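Local coordinates for protein bacterioferritin (Rhodobacter capsulatus, PDB 1JGC) that probably stores iron, oxidising ferrous iron with dioxygen and helping to lay down a ferric oxide mineral core inside a hollow shell of 24 subunits, at residues F10-A13 / A14-S17; G36-K39 / M40-S44; E103-D106 / Y107-V111; V115-N118 / I119-L123; E135-I138 / S139-D142. All coordinates share one frame; numbering follows the deposited sequence.

Interaction 1: F10-A13 / A14-S17; sequences FLNA and ALRS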
loop_
_atom_site.group_PDB
_atom_site.type_symbol
_atom_site.label_atom_id
_atom_site.label_comp_id
_atom_site.label_asym_id
_atom_site.label_seq_id
_atom_site.Cartn_x
_atom_site.Cartn_y
_atom_site.Cartn_z
ATOM N N PHE A 10 43.364 24.113 -32.220
ATOM C CA PHE A 10 42.008 24.018 -32.734
ATOM C C PHE A 10 41.005 23.875 -31.592
ATOM O O PHE A 10 39.965 24.535 -31.597
ATOM C CB PHE A 10 41.888 22.836 -33.696
ATOM C CG PHE A 10 42.153 23.195 -35.137
ATOM C CD1 PHE A 10 41.378 24.158 -35.778
ATOM C CD2 PHE A 10 43.155 22.548 -35.863
ATOM C CE1 PHE A 10 41.594 24.473 -37.128
ATOM C CE2 PHE A 10 43.377 22.854 -37.207
ATOM C CZ PHE A 10 42.593 23.819 -37.842
ATOM N N LEU A 11 41.318 23.021 -30.617
ATOM C CA LEU A 11 40.437 22.816 -29.471
ATOM C C LEU A 11 40.224 24.131 -28.702
ATOM O O LEU A 11 39.103 24.455 -28.308
ATOM C CB LEU A 11 41.019 21.738 -28.545
ATOM C CG LEU A 11 40.935 20.314 -29.101
ATOM C CD1 LEU A 11 41.769 19.360 -28.251
ATOM C CD2 LEU A 11 39.470 19.878 -29.148
ATOM N N ASN A 12 41.300 24.890 -28.500
ATOM C CA ASN A 12 41.195 26.161 -27.798
ATOM C C ASN A 12 40.393 27.176 -28.610
ATOM O O ASN A 12 39.748 28.058 -28.052
ATOM C CB ASN A 12 42.577 26.721 -27.489
ATOM C CG ASN A 12 42.994 26.464 -26.065
ATOM O OD1 ASN A 12 42.256 26.770 -25.125
ATOM N ND2 ASN A 12 44.183 25.903 -25.889
ATOM N N ALA A 13 40.433 27.059 -29.930
ATOM C CA ALA A 13 39.676 27.984 -30.756
ATOM C C ALA A 13 38.202 27.596 -30.651
ATOM O O ALA A 13 37.328 28.453 -30.539
ATOM C CB ALA A 13 40.151 27.927 -32.209
ATOM N N ALA A 14 37.934 26.297 -30.683
ATOM C CA ALA A 14 36.571 25.814 -30.565
ATOM C C ALA A 14 36.014 26.228 -29.197
ATOM O O ALA A 14 34.848 26.604 -29.077
ATOM C CB ALA A 14 36.544 24.310 -30.717
ATOM N N LEU A 15 36.859 26.166 -28.172
ATOM C CA LEU A 15 36.462 26.546 -26.823
ATOM C C LEU A 15 36.042 28.010 -26.795
ATOM O O LEU A 15 35.003 28.366 -26.233
ATOM C CB LEU A 15 37.618 26.322 -25.849
ATOM C CG LEU A 15 37.428 26.900 -24.447
ATOM C CD1 LEU A 15 36.161 26.350 -23.800
ATOM C CD2 LEU A 15 38.645 26.564 -23.609
ATOM N N ARG A 16 36.857 28.857 -27.409
ATOM C CA ARG A 16 36.560 30.277 -27.455
ATOM C C ARG A 16 35.249 30.496 -28.190
ATOM O O ARG A 16 34.454 31.349 -27.825
ATOM C CB ARG A 16 37.677 31.053 -28.158
ATOM C CG ARG A 16 37.258 32.467 -28.504
ATOM C CD ARG A 16 38.373 33.260 -29.126
ATOM N NE ARG A 16 39.421 33.536 -28.152
ATOM C CZ ARG A 16 40.679 33.112 -28.284
ATOM N NH1 ARG A 16 41.025 32.395 -29.359
ATOM N NH2 ARG A 16 41.591 33.395 -27.348
ATOM N N SER A 17 35.030 29.721 -29.238
ATOM C CA SER A 17 33.809 29.832 -30.005
ATOM C C SER A 17 32.619 29.483 -29.100
ATOM O O SER A 17 31.595 30.174 -29.112
ATOM C CB SER A 17 33.879 28.882 -31.196
ATOM O OG SER A 17 32.722 28.971 -32.004
#
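N12 and L15 meet three residues apart on helix 5-34, one of the long helices of the ferritin four-helix bundle. Their side chains lie alongside each other and point the same way. N12 OD1 comes to 3.9 Å from L15 CD2, an oxygen resting beside a methyl group. With its CG anti to the backbone N (chi1 170°), L15 carries its CD2 beside the N12 amide. The amide of N12 spends its polar atoms on the loop after helix 38-64. OD1 accepts the backbone N-H of N70, and ND2 donates to the carbonyl of H68. These two bonds fix the rotation of the amide. The leucine beside it packs on I59 of helix 38-64 and on L71.

A14 is small, and its CB sits 3.5 Å from the carbonyl oxygen L11 O. That methyl also touches Y101 of helix 83-111. S17 packs on A97 of the same helix, and its side chain is about 4 Å from that of E18, a binding residue for the first iron of the ferroxidase centre, which is metal-free here.

The backbone beneath is a regular i to i+4 ladder. A14 N bonds to F10 O at 2.8 Å, and S17 N bonds to A13 O at 2.9 Å. The bond from R16 N to N12 O is 3.1 Å long, and its donor stands 37° above the carbonyl plane.

Interaction 2: G36-K39 / M40-S44; sequences GLAK and MAKKS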
loop_
_atom_site.group_PDB
_atom_site.type_symbol
_atom_site.label_atom_id
_atom_site.label_comp_id
_atom_site.label_asym_id
_atom_site.label_seq_id
_atom_site.Cartn_x
_atom_site.Cartn_y
_atom_site.Cartn_z
ATOM N N GLY A 36 9.017 39.681 -22.768
ATOM C CA GLY A 36 7.791 38.962 -22.494
ATOM C C GLY A 36 7.628 37.741 -23.373
ATOM O O GLY A 36 6.550 37.151 -23.435
ATOM N N LEU A 37 8.695 37.355 -24.060
ATOM C CA LEU A 37 8.656 36.186 -24.933
ATOM C C LEU A 37 9.275 34.998 -24.191
ATOM O O LEU A 37 10.291 34.449 -24.608
ATOM C CB LEU A 37 9.435 36.475 -26.219
ATOM C CG LEU A 37 9.026 37.769 -26.938
ATOM C CD1 LEU A 37 9.814 37.915 -28.230
ATOM C CD2 LEU A 37 7.539 37.744 -27.236
ATOM N N ALA A 38 8.639 34.603 -23.093
ATOM C CA ALA A 38 9.124 33.517 -22.251
ATOM C C ALA A 38 9.462 32.211 -22.962
ATOM O O ALA A 38 10.478 31.586 -22.664
ATOM C CB ALA A 38 8.128 33.252 -21.141
ATOM N N LYS A 39 8.625 31.795 -23.902
ATOM C CA LYS A 39 8.864 30.536 -24.596
ATOM C C LYS A 39 10.092 30.594 -25.479
ATOM O O LYS A 39 10.806 29.604 -25.637
ATOM C CB LYS A 39 7.626 30.149 -25.396
ATOM C CG LYS A 39 6.408 30.122 -24.508
ATOM C CD LYS A 39 5.177 29.674 -25.222
ATOM C CE LYS A 39 4.029 29.559 -24.234
ATOM N NZ LYS A 39 2.798 29.121 -24.941
ATOM N N MET A 40 10.345 31.761 -26.054
ATOM C CA MET A 40 11.520 31.932 -26.882
ATOM C C MET A 40 12.728 31.960 -25.930
ATOM O O MET A 40 13.786 31.403 -26.214
ATOM C CB MET A 40 11.392 33.240 -27.653
ATOM C CG MET A 40 12.592 33.647 -28.453
ATOM S SD MET A 40 12.204 35.055 -29.534
ATOM C CE MET A 40 13.206 34.606 -30.970
ATOM N N ALA A 41 12.539 32.591 -24.778
ATOM C CA ALA A 41 13.586 32.712 -23.777
ATOM C C ALA A 41 14.067 31.366 -23.238
ATOM O O ALA A 41 15.273 31.143 -23.102
ATOM C CB ALA A 41 13.098 33.587 -22.628
ATOM N N LYS A 42 13.129 30.470 -22.936
ATOM C CA LYS A 42 13.493 29.169 -22.393
ATOM C C LYS A 42 14.330 28.363 -23.358
ATOM O O LYS A 42 15.202 27.610 -22.936
ATOM C CB LYS A 42 12.244 28.386 -21.984
ATOM C CG LYS A 42 11.497 29.074 -20.863
ATOM C CD LYS A 42 10.174 28.396 -20.548
ATOM C CE LYS A 42 9.305 29.291 -19.643
ATOM N NZ LYS A 42 8.027 28.611 -19.292
ATOM N N LYS A 43 14.077 28.525 -24.651
ATOM C CA LYS A 43 14.846 27.797 -25.642
ATOM C C LYS A 43 16.286 28.311 -25.637
ATOM O O LYS A 43 17.239 27.525 -25.683
ATOM C CB LYS A 43 14.221 27.959 -27.023
ATOM C CG LYS A 43 14.882 27.117 -28.101
ATOM C CD LYS A 43 14.933 25.644 -27.717
ATOM C CE LYS A 43 15.661 24.822 -28.776
ATOM N NZ LYS A 43 15.877 23.407 -28.337
ATOM N N SER A 44 16.444 29.631 -25.561
ATOM C CA SER A 44 17.776 30.225 -25.523
ATOM C C SER A 44 18.553 29.750 -24.298
ATOM O O SER A 44 19.759 29.497 -24.382
ATOM C CB SER A 44 17.691 31.752 -25.510
ATOM O OG SER A 44 17.300 32.238 -26.773
#
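The start of helix 38-64 brings L37, at the N-cap position, against M40 and A41 of the first turn. L37 O serves two backbone donors. A41 N bonds to it at 2.9 Å, nearly along the C=O axis. M40 N also reaches L37 O, at 3.1 Å, but the bond is bent to 123° and weak. The two side chains above this carbonyl run side by side in the same direction. L37 CD1 meets M40 SD at 3.9 Å, and lower down L37 CB lies 4.0 Å from M40 CB. M40 joins the leucine because its CG is anti to the backbone N (chi1 174°).

Just before the cap, G36 closes helix 5-34 with a Schellman motif. Its phi of 89° is one at which a CB would press on the carbonyl oxygen of the preceding residue. The chain therefore ends one long helix of the bundle and starts the next within a few residues.

L37 and M40 are buried by P83 and L87 of helix 83-111 and by A150 and F149 of helix 146-152. M157 of a neighbouring subunit packs on M40, and L140 of another subunit on L37.

On the other flank K42 stretches its extended chain past A38, with K42 CG 3.3 Å from A38 O and K42 CE 4.4 Å from A38 CB. K43, one turn on from M40, makes a cation-pi contact with F133, and its side chain lies about 6 Å from that of H130, a binding residue for the second iron.

Interaction 3: E103-D106 / Y107-V111; sequences EARD and YCAEV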
loop_
_atom_site.group_PDB
_atom_site.type_symbol
_atom_site.label_atom_id
_atom_site.label_comp_id
_atom_site.label_asym_id
_atom_site.label_seq_id
_atom_site.Cartn_x
_atom_site.Cartn_y
_atom_site.Cartn_z
ATOM N N GLU A 103 36.981 22.449 -40.227
ATOM C CA GLU A 103 38.394 22.686 -40.467
ATOM C C GLU A 103 39.212 21.884 -39.449
ATOM O O GLU A 103 40.100 21.105 -39.810
ATOM C CB GLU A 103 38.649 24.175 -40.300
ATOM C CG GLU A 103 39.839 24.725 -41.022
ATOM C CD GLU A 103 39.963 26.231 -40.806
ATOM O OE1 GLU A 103 38.963 26.957 -41.078
ATOM O OE2 GLU A 103 41.055 26.670 -40.362
ATOM N N ALA A 104 38.900 22.077 -38.169
ATOM C CA ALA A 104 39.598 21.370 -37.102
ATOM C C ALA A 104 39.440 19.873 -37.320
ATOM O O ALA A 104 40.396 19.109 -37.220
ATOM C CB ALA A 104 39.024 21.764 -35.743
ATOM N N ARG A 105 38.222 19.465 -37.634
ATOM C CA ARG A 105 37.918 18.067 -37.856
ATOM C C ARG A 105 38.819 17.463 -38.949
ATOM O O ARG A 105 39.408 16.394 -38.752
ATOM C CB ARG A 105 36.424 17.941 -38.187
ATOM C CG ARG A 105 35.943 16.545 -38.425
ATOM C CD ARG A 105 36.053 16.236 -39.887
ATOM N NE ARG A 105 35.989 14.807 -40.114
ATOM C CZ ARG A 105 36.629 14.199 -41.098
ATOM N NH1 ARG A 105 37.375 14.907 -41.940
ATOM N NH2 ARG A 105 36.532 12.883 -41.224
ATOM N N ASP A 106 38.946 18.138 -40.090
ATOM C CA ASP A 106 39.819 17.625 -41.144
ATOM C C ASP A 106 41.253 17.473 -40.633
ATOM O O ASP A 106 41.901 16.457 -40.894
ATOM C CB ASP A 106 39.829 18.551 -42.365
ATOM C CG ASP A 106 38.580 18.416 -43.216
ATOM O OD1 ASP A 106 37.984 17.318 -43.246
ATOM O OD2 ASP A 106 38.203 19.405 -43.875
ATOM N N TYR A 107 41.744 18.475 -39.906
ATOM C CA TYR A 107 43.106 18.402 -39.398
ATOM C C TYR A 107 43.312 17.238 -38.436
ATOM O O TYR A 107 44.348 16.580 -38.482
ATOM C CB TYR A 107 43.525 19.703 -38.712
ATOM C CG TYR A 107 44.964 19.647 -38.253
ATOM C CD1 TYR A 107 46.017 19.742 -39.169
ATOM C CD2 TYR A 107 45.279 19.408 -36.911
ATOM C CE1 TYR A 107 47.341 19.590 -38.753
ATOM C CE2 TYR A 107 46.596 19.253 -36.487
ATOM C CZ TYR A 107 47.621 19.340 -37.408
ATOM O OH TYR A 107 48.918 19.128 -36.986
ATOM N N CYS A 108 42.339 16.981 -37.563
ATOM C CA CYS A 108 42.464 15.875 -36.621
ATOM C C CYS A 108 42.583 14.564 -37.384
ATOM O O CYS A 108 43.371 13.698 -37.024
ATOM C CB CYS A 108 41.258 15.825 -35.682
ATOM S SG CYS A 108 41.266 17.135 -34.426
ATOM N N ALA A 109 41.798 14.429 -38.446
ATOM C CA ALA A 109 41.828 13.227 -39.263
ATOM C C ALA A 109 43.213 13.062 -39.890
ATOM O O ALA A 109 43.822 11.989 -39.825
ATOM C CB ALA A 109 40.768 13.315 -40.355
ATOM N N GLU A 110 43.703 14.139 -40.494
ATOM C CA GLU A 110 45.001 14.120 -41.150
ATOM C C GLU A 110 46.104 13.698 -40.191
ATOM O O GLU A 110 46.948 12.873 -40.531
ATOM C CB GLU A 110 45.316 15.501 -41.754
ATOM C CG GLU A 110 46.772 15.666 -42.168
ATOM C CD GLU A 110 47.062 16.998 -42.859
ATOM O OE1 GLU A 110 46.518 18.046 -42.430
ATOM O OE2 GLU A 110 47.857 16.998 -43.835
ATOM N N VAL A 111 46.092 14.256 -38.988
ATOM C CA VAL A 111 47.112 13.934 -37.997
ATOM C C VAL A 111 46.855 12.598 -37.295
ATOM O O VAL A 111 47.708 12.101 -36.563
ATOM C CB VAL A 111 47.233 15.089 -36.970
ATOM C CG1 VAL A 111 47.830 14.605 -35.664
ATOM C CG2 VAL A 111 48.118 16.186 -37.553
#
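R105 reaches forward along the helix to A109, four residues on. R105 NH1 stands 4.1 Å from A109 CB, and that methyl lies over one face of the guanidinium. The carboxylate of D106 comes to the edge of the same group, with its CG in plane. R105 NH1 and D106 OD1 form a salt bridge at 2.8 Å, but as a hydrogen bond it is bent to 128° and weak. The bend of R105 at chi2 (-91°) helps bring the group round. R105 NE forms a salt bridge with E121 of helix 114-144.

The tight side is that of A104 and C108, both buried. C108 N bonds to A104 O at 2.9 Å. C108 CB rests 3.6 Å from R105 O, and the residue packs on V7 and S116.

The other side is loose. E103, D106 and E110 are exposed. Beneath them Y107 N bonds to E103 O at 3.1 Å and E110 N to D106 O at 3.0 Å. Y107 lies between the two sides. Its hydroxyl bonds to D4, and its ring makes a cation-pi contact with K6. One buried stripe and one charged stripe mark an amphipathic helix of the ferritin four-helix bundle.

Interaction 4: V115-N118 / I119-L123; sequences VSKN and IFESL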
loop_
_atom_site.group_PDB
_atom_site.type_symbol
_atom_site.label_atom_id
_atom_site.label_comp_id
_atom_site.label_asym_id
_atom_site.label_seq_id
_atom_site.Cartn_x
_atom_site.Cartn_y
_atom_site.Cartn_z
ATOM N N VAL A 115 40.076 10.270 -31.534
ATOM C CA VAL A 115 39.153 10.764 -30.527
ATOM C C VAL A 115 38.836 12.245 -30.707
ATOM O O VAL A 115 37.665 12.637 -30.705
ATOM C CB VAL A 115 39.696 10.520 -29.109
ATOM C CG1 VAL A 115 38.690 11.018 -28.083
ATOM C CG2 VAL A 115 39.971 9.035 -28.915
ATOM N N SER A 116 39.853 13.082 -30.863
ATOM C CA SER A 116 39.591 14.505 -31.063
ATOM C C SER A 116 38.765 14.731 -32.337
ATOM O O SER A 116 37.934 15.634 -32.399
ATOM C CB SER A 116 40.901 15.290 -31.141
ATOM O OG SER A 116 41.571 15.262 -29.894
ATOM N N LYS A 117 38.993 13.901 -33.347
ATOM C CA LYS A 117 38.258 14.017 -34.597
ATOM C C LYS A 117 36.767 13.791 -34.348
ATOM O O LYS A 117 35.924 14.577 -34.792
ATOM C CB LYS A 117 38.766 12.988 -35.610
ATOM C CG LYS A 117 38.087 13.075 -36.955
ATOM C CD LYS A 117 38.242 11.787 -37.754
ATOM C CE LYS A 117 37.513 10.643 -37.078
ATOM N NZ LYS A 117 37.418 9.443 -37.954
ATOM N N ASN A 118 36.442 12.715 -33.636
ATOM C CA ASN A 118 35.049 12.415 -33.349
ATOM C C ASN A 118 34.377 13.476 -32.493
ATOM O O ASN A 118 33.173 13.669 -32.588
ATOM C CB ASN A 118 34.913 11.045 -32.690
ATOM C CG ASN A 118 35.266 9.921 -33.635
ATOM O OD1 ASN A 118 35.108 10.053 -34.850
ATOM N ND2 ASN A 118 35.737 8.805 -33.089
ATOM N N ILE A 119 35.140 14.164 -31.654
ATOM C CA ILE A 119 34.549 15.214 -30.844
ATOM C C ILE A 119 34.062 16.306 -31.794
ATOM O O ILE A 119 32.963 16.841 -31.631
ATOM C CB ILE A 119 35.560 15.805 -29.853
ATOM C CG1 ILE A 119 35.818 14.806 -28.724
ATOM C CG2 ILE A 119 35.042 17.127 -29.307
ATOM C CD1 ILE A 119 36.843 15.271 -27.713
ATOM N N PHE A 120 34.869 16.636 -32.796
ATOM C CA PHE A 120 34.450 17.654 -33.752
ATOM C C PHE A 120 33.301 17.162 -34.630
ATOM O O PHE A 120 32.475 17.963 -35.078
ATOM C CB PHE A 120 35.629 18.122 -34.610
ATOM C CG PHE A 120 36.571 19.032 -33.881
ATOM C CD1 PHE A 120 36.155 20.288 -33.457
ATOM C CD2 PHE A 120 37.869 18.629 -33.594
ATOM C CE1 PHE A 120 37.015 21.131 -32.757
ATOM C CE2 PHE A 120 38.733 19.470 -32.892
ATOM C CZ PHE A 120 38.301 20.722 -32.474
ATOM N N GLU A 121 33.229 15.855 -34.875
ATOM C CA GLU A 121 32.124 15.346 -35.679
ATOM C C GLU A 121 30.864 15.418 -34.820
ATOM O O GLU A 121 29.757 15.657 -35.315
ATOM C CB GLU A 121 32.380 13.911 -36.142
ATOM C CG GLU A 121 33.595 13.774 -37.028
ATOM C CD GLU A 121 33.430 12.706 -38.095
ATOM O OE1 GLU A 121 32.514 11.872 -37.964
ATOM O OE2 GLU A 121 34.223 12.698 -39.063
ATOM N N SER A 122 31.039 15.231 -33.519
ATOM C CA SER A 122 29.915 15.305 -32.602
ATOM C C SER A 122 29.451 16.771 -32.518
ATOM O O SER A 122 28.254 17.054 -32.572
ATOM C CB SER A 122 30.324 14.776 -31.226
ATOM O OG SER A 122 29.316 15.033 -30.269
ATOM N N LEU A 123 30.397 17.701 -32.402
ATOM C CA LEU A 123 30.043 19.111 -32.344
ATOM C C LEU A 123 29.374 19.555 -33.649
ATOM O O LEU A 123 28.369 20.271 -33.633
ATOM C CB LEU A 123 31.279 19.962 -32.080
ATOM C CG LEU A 123 31.907 19.846 -30.687
ATOM C CD1 LEU A 123 33.214 20.641 -30.648
ATOM C CD2 LEU A 123 30.934 20.365 -29.629
#
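F120 swings its ring back over the turn that holds S116. F120 CD2 lies 3.2 Å from S116 O, and the carbonyl meets the ring obliquely. CG is anti to the carbonyl carbon (chi1 -75°), which lays the ring back along the helix towards S116. The same carbonyl oxygen accepts F120 N at 3.2 Å and, more weakly, I119 N.

I119 turns back in the same sense on an adjoining flank, and its CG1 stands 3.5 Å from V115 O. E121 does likewise over K117: E121 CG is 3.3 Å from K117 O. The charged ends of this last pair do not meet, since K117 NZ and E121 OE2 stay 4.7 Å apart. Their partners lie outside the segments: K117 NZ forms a salt bridge with E121 of a neighbouring subunit, and E121 OE2 bonds to R105 of its own chain and to K117 of another subunit. This carboxylate oxygen thus has two cationic partners, which would probably favour its charged form. S116 OG is bonded to D113 and R61.

An alanine in place of F120 would keep the backbone bond but is likely to leave a gap between three helices. The ring packs on L11 and A14 of helix 5-34 and on A104 of helix 83-111, and F120 CB lies against R105. V115 and I119 pack on R61 of helix 38-64.

Interaction 5: E135-I138 / S139-D142; sequences ETQI and SLYD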
loop_
_atom_site.group_PDB
_atom_site.type_symbol
_atom_site.label_atom_id
_atom_site.label_comp_id
_atom_site.label_asym_id
_atom_site.label_seq_id
_atom_site.Cartn_x
_atom_site.Cartn_y
_atom_site.Cartn_z
ATOM N N GLU A 135 16.667 27.686 -38.607
ATOM C CA GLU A 135 16.153 27.936 -39.948
ATOM C C GLU A 135 14.647 27.720 -39.979
ATOM O O GLU A 135 13.916 28.474 -40.619
ATOM C CB GLU A 135 16.836 27.028 -40.978
ATOM C CG GLU A 135 18.320 27.315 -41.149
ATOM C CD GLU A 135 18.958 26.463 -42.228
ATOM O OE1 GLU A 135 18.581 25.273 -42.341
ATOM O OE2 GLU A 135 19.846 26.974 -42.953
ATOM N N THR A 136 14.180 26.696 -39.278
ATOM C CA THR A 136 12.759 26.425 -39.226
ATOM C C THR A 136 12.052 27.562 -38.483
ATOM O O THR A 136 10.965 27.984 -38.874
ATOM C CB THR A 136 12.492 25.072 -38.541
ATOM O OG1 THR A 136 12.891 24.020 -39.432
ATOM C CG2 THR A 136 11.014 24.913 -38.182
ATOM N N GLN A 137 12.677 28.076 -37.431
ATOM C CA GLN A 137 12.073 29.155 -36.671
ATOM C C GLN A 137 12.041 30.461 -37.448
ATOM O O GLN A 137 11.078 31.221 -37.358
ATOM C CB GLN A 137 12.801 29.348 -35.342
ATOM C CG GLN A 137 12.457 28.282 -34.326
ATOM C CD GLN A 137 10.960 28.118 -34.167
ATOM O OE1 GLN A 137 10.251 29.087 -33.892
ATOM N NE2 GLN A 137 10.470 26.895 -34.342
ATOM N N ILE A 138 13.092 30.725 -38.214
ATOM C CA ILE A 138 13.153 31.948 -39.003
ATOM C C ILE A 138 12.098 31.866 -40.097
ATOM O O ILE A 138 11.420 32.845 -40.403
ATOM C CB ILE A 138 14.557 32.130 -39.618
ATOM C CG1 ILE A 138 15.537 32.525 -38.511
ATOM C CG2 ILE A 138 14.522 33.173 -40.730
ATOM C CD1 ILE A 138 16.983 32.398 -38.901
ATOM N N SER A 139 11.958 30.684 -40.678
ATOM C CA SER A 139 10.972 30.471 -41.719
ATOM C C SER A 139 9.569 30.663 -41.149
ATOM O O SER A 139 8.699 31.261 -41.786
ATOM C CB SER A 139 11.103 29.063 -42.275
ATOM O OG SER A 139 9.955 28.735 -43.020
ATOM N N LEU A 140 9.352 30.149 -39.943
ATOM C CA LEU A 140 8.056 30.277 -39.294
ATOM C C LEU A 140 7.805 31.731 -38.910
ATOM O O LEU A 140 6.659 32.183 -38.869
ATOM C CB LEU A 140 8.001 29.395 -38.041
ATOM C CG LEU A 140 6.708 29.467 -37.232
ATOM C CD1 LEU A 140 5.555 28.962 -38.082
ATOM C CD2 LEU A 140 6.846 28.635 -35.967
ATOM N N TYR A 141 8.880 32.458 -38.625
ATOM C CA TYR A 141 8.776 33.857 -38.245
ATOM C C TYR A 141 8.222 34.681 -39.411
ATOM O O TYR A 141 7.307 35.487 -39.239
ATOM C CB TYR A 141 10.151 34.387 -37.829
ATOM C CG TYR A 141 10.137 35.761 -37.218
ATOM C CD1 TYR A 141 9.892 36.888 -37.995
ATOM C CD2 TYR A 141 10.354 35.936 -35.850
ATOM C CE1 TYR A 141 9.859 38.167 -37.424
ATOM C CE2 TYR A 141 10.324 37.207 -35.270
ATOM C CZ TYR A 141 10.073 38.315 -36.064
ATOM O OH TYR A 141 10.016 39.565 -35.498
ATOM N N ASP A 142 8.765 34.465 -40.603
ATOM C CA ASP A 142 8.305 35.202 -41.768
ATOM C C ASP A 142 6.883 34.796 -42.150
ATOM O O ASP A 142 6.083 35.629 -42.564
ATOM C CB ASP A 142 9.259 34.983 -42.947
ATOM C CG ASP A 142 10.671 35.481 -42.655
ATOM O OD1 ASP A 142 10.807 36.429 -41.841
ATOM O OD2 ASP A 142 11.638 34.935 -43.247
#
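The amide of Q137 lies alongside L140, with OE1 4.0 Å from L140 CD2. The glutamine chain is bent at chi2 (-51°), which brings the amide nearer to L140 of the next turn. The carboxylate of D142 is the second flat group. The carbonyl oxygen of I138 sits over one of its faces, 3.5 Å from D142 CG and 3.5 Å from D142 OD2. On the same flank I138 CG2 comes to 4.2 Å from D142 OD2. D142 OD1 forms a salt bridge with R84 of helix 83-111. The ring of Y141 leads away from the turn. It meets the ring of F149 with the planes at about 40°, while Y141 CB stays 3.3 Å from I138 O.

The backbone carries these groups on ordinary helical bonds. S139 N bonds to E135 O at 3.0 Å, and D142 N bonds to I138 O at 3.1 Å. Two polar ends of the first turn have partners in other chains. E135 OE1 bonds to the N-terminal nitrogen of M1 of a neighbouring subunit. T136 OG1 is bonded to D34 O of another subunit, and also to D132 O of its own chain.

This is the far part of helix 114-144. I138 packs on R84, E88 and L91 of helix 83-111. Q137, L140 and Y141 turn to the short helix 146-152 and the proline that begins it.

How the interactions relate
Interactions 1, 3 and 4 form one cluster at one end of the bundle. The centres of interactions 3 and 4 are 10 Å apart, and both touch interaction 1. F10 CD1 reaches A104 CB at 3.4 Å, and L11 CD2 reaches F120 CZ at 3.6 Å. Interactions 2 and 5 lie towards the other end, with centres 15 Å apart and nearest atoms about 6 Å apart. Interactions 4 and 5 share helix 114-144 but have centres 29 Å apart. Both groups approach the ferroxidase site: side chain to side chain, S122 is about 6 Å from H54 and K43 about 6 Å from H130. The heme is about 7 Å from the side chain of L15.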